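PDB 7LQX: glycosyl hydrolase BlGH5_18 from Bifidobacterium longum subsp. infantis, which probably hydrolyses glycosidic bonds in N-glycan breakdown, as a family 5 (subfamily 18) glycosidase of a gut bacterium. Local coordinates for residues A[415-419]-A[420-424]. Sequence-based numbering, arbitrary orientation.
Sequences EALRR and LGVTR
Leu417 lays its CD2 methyl against the CG1 methyl of Val422, 4.0 Å away, the two side chains meeting at a slant across the C-terminal end of the helix. The leucine takes the rotamer with CG anti to the carbonyl carbon, while Val422 holds CG1 anti to its own N (chi1 167°), which leaves that branch turned to the leucine. This apolar contact accompanies the Schellman motif that ends the helix. Val422 N donates to Leu417 O at 3.0 Å, with an N-H...O angle of 150°, and Gly421 N reaches Arg418 O at 3.1 Å. The latter is far from ideal: the nitrogen stands above the carbonyl plane of Arg418. Gly421 N also makes a weak bond to Leu417 O (2.9 Å), leaving that carbonyl shared between two amides. One residue earlier, Leu420 N still donates to Ala416 O at 3.1 Å, the usual i to i+4 helical bond.

Gly421 is the C-prime residue, and its positive phi of 90° lets the chain leave the helix; a beta carbon here would press on the preceding carbonyl oxygen, which accounts for glycine. Leu420 starts away from the preceding residues, yet its CG comes within 3.4 Å of Ala416 O, and its side chain also touches Val406. At the exposed surface, Arg418 NH1 forms a salt bridge with Glu415 OE2 at 3.1 Å, whereas the Arg419 guanidinium reaches beyond the turn to a salt bridge with Asp269.

The contact lies at the surface, about 28 Å from the centre of the chain to its own centre. It joins helix 414-420 to strand 424-426, an edge of the small three-stranded parallel sheet that accompanies the eight-stranded barrel, and Val422 packs on Thr404 of strand 403-407.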
loop_
_atom_site.group_PDB
_atom_site.type_symbol
_atom_site.label_atom_id
_atom_site.label_comp_id
_atom_site.label_asym_id
_atom_site.label_seq_id
_atom_site.Cartn_x
_atom_site.Cartn_y
_atom_site.Cartn_z
ATOM N N GLU A 415 48.520 -18.635 4.036
ATOM C CA GLU A 415 48.147 -19.019 2.680
ATOM C C GLU A 415 47.062 -18.106 2.128
ATOM O O GLU A 415 47.120 -17.699 0.961
ATOM C CB GLU A 415 47.679 -20.474 2.660
ATOM C CG GLU A 415 47.544 -21.065 1.266
ATOM C CD GLU A 415 48.852 -21.061 0.493
ATOM O OE1 GLU A 415 48.802 -20.948 -0.749
ATOM O OE2 GLU A 415 49.927 -21.161 1.122
ATOM N N ALA A 416 46.053 -17.791 2.936
ATOM C CA ALA A 416 45.031 -16.860 2.473
ATOM C C ALA A 416 45.635 -15.497 2.167
ATOM O O ALA A 416 45.273 -14.861 1.171
ATOM C CB ALA A 416 43.909 -16.739 3.501
ATOM N N LEU A 417 46.548 -15.022 3.016
ATOM C CA LEU A 417 47.194 -13.736 2.777
ATOM C C LEU A 417 48.033 -13.770 1.506
ATOM O O LEU A 417 48.043 -12.807 0.729
ATOM C CB LEU A 417 48.032 -13.349 3.995
ATOM C CG LEU A 417 47.232 -13.068 5.272
ATOM C CD1 LEU A 417 48.177 -12.956 6.483
ATOM C CD2 LEU A 417 46.371 -11.820 5.130
ATOM N N ARG A 418 48.752 -14.870 1.276
ATOM C CA ARG A 418 49.514 -15.005 0.040
ATOM C C ARG A 418 48.605 -14.924 -1.182
ATOM O O ARG A 418 48.943 -14.262 -2.170
ATOM C CB ARG A 418 50.290 -16.318 0.067
ATOM C CG ARG A 418 51.112 -16.606 -1.166
ATOM C CD ARG A 418 51.910 -17.877 -0.926
ATOM N NE ARG A 418 52.812 -17.720 0.219
ATOM C CZ ARG A 418 53.207 -18.705 1.022
ATOM N NH1 ARG A 418 52.781 -19.946 0.827
ATOM N NH2 ARG A 418 54.028 -18.445 2.032
ATOM N N ARG A 419 47.449 -15.589 -1.138
ATOM C CA ARG A 419 46.512 -15.522 -2.261
ATOM C C ARG A 419 46.063 -14.087 -2.519
ATOM O O ARG A 419 45.899 -13.683 -3.676
ATOM C CB ARG A 419 45.322 -16.458 -2.017
ATOM C CG ARG A 419 44.026 -16.115 -2.760
ATOM C CD ARG A 419 44.118 -16.300 -4.271
ATOM N NE ARG A 419 42.851 -15.985 -4.934
ATOM C CZ ARG A 419 42.465 -14.760 -5.280
ATOM N NH1 ARG A 419 43.245 -13.716 -5.028
ATOM N NH2 ARG A 419 41.293 -14.576 -5.879
ATOM N N LEU A 420 45.850 -13.303 -1.458
ATOM C CA LEU A 420 45.445 -11.912 -1.629
ATOM C C LEU A 420 46.596 -11.023 -2.070
ATOM O O LEU A 420 46.353 -9.940 -2.615
ATOM C CB LEU A 420 44.915 -11.356 -0.311
ATOM C CG LEU A 420 43.641 -11.976 0.244
ATOM C CD1 LEU A 420 43.441 -11.542 1.681
ATOM C CD2 LEU A 420 42.457 -11.554 -0.604
ATOM N N GLY A 421 47.832 -11.441 -1.817
ATOM C CA GLY A 421 49.000 -10.623 -2.055
ATOM C C GLY A 421 49.429 -9.768 -0.883
ATOM O O GLY A 421 50.327 -8.933 -1.040
ATOM N N VAL A 422 48.836 -9.966 0.286
ATOM C CA VAL A 422 49.001 -9.054 1.411
ATOM C C VAL A 422 50.284 -9.385 2.158
ATOM O O VAL A 422 50.452 -10.507 2.645
ATOM C CB VAL A 422 47.788 -9.145 2.348
ATOM C CG1 VAL A 422 48.089 -8.463 3.666
ATOM C CG2 VAL A 422 46.569 -8.553 1.685
ATOM N N THR A 423 51.177 -8.400 2.278
ATOM C CA THR A 423 52.416 -8.560 3.029
ATOM C C THR A 423 52.528 -7.626 4.227
ATOM O O THR A 423 53.558 -7.645 4.912
ATOM C CB THR A 423 53.654 -8.387 2.130
ATOM O OG1 THR A 423 53.677 -7.074 1.565
ATOM C CG2 THR A 423 53.664 -9.448 1.023
ATOM N N ARG A 424 51.510 -6.817 4.500
ATOM C CA ARG A 424 51.506 -5.902 5.630
ATOM C C ARG A 424 50.112 -5.895 6.232
ATOM O O ARG A 424 49.119 -5.813 5.503
ATOM C CB ARG A 424 51.877 -4.472 5.217
ATOM C CG ARG A 424 51.590 -3.442 6.310
ATOM C CD ARG A 424 52.497 -2.215 6.214
ATOM N NE ARG A 424 52.303 -1.474 4.972
ATOM C CZ ARG A 424 51.962 -0.187 4.891
ATOM N NH1 ARG A 424 51.776 0.551 5.980
ATOM N NH2 ARG A 424 51.824 0.370 3.699
#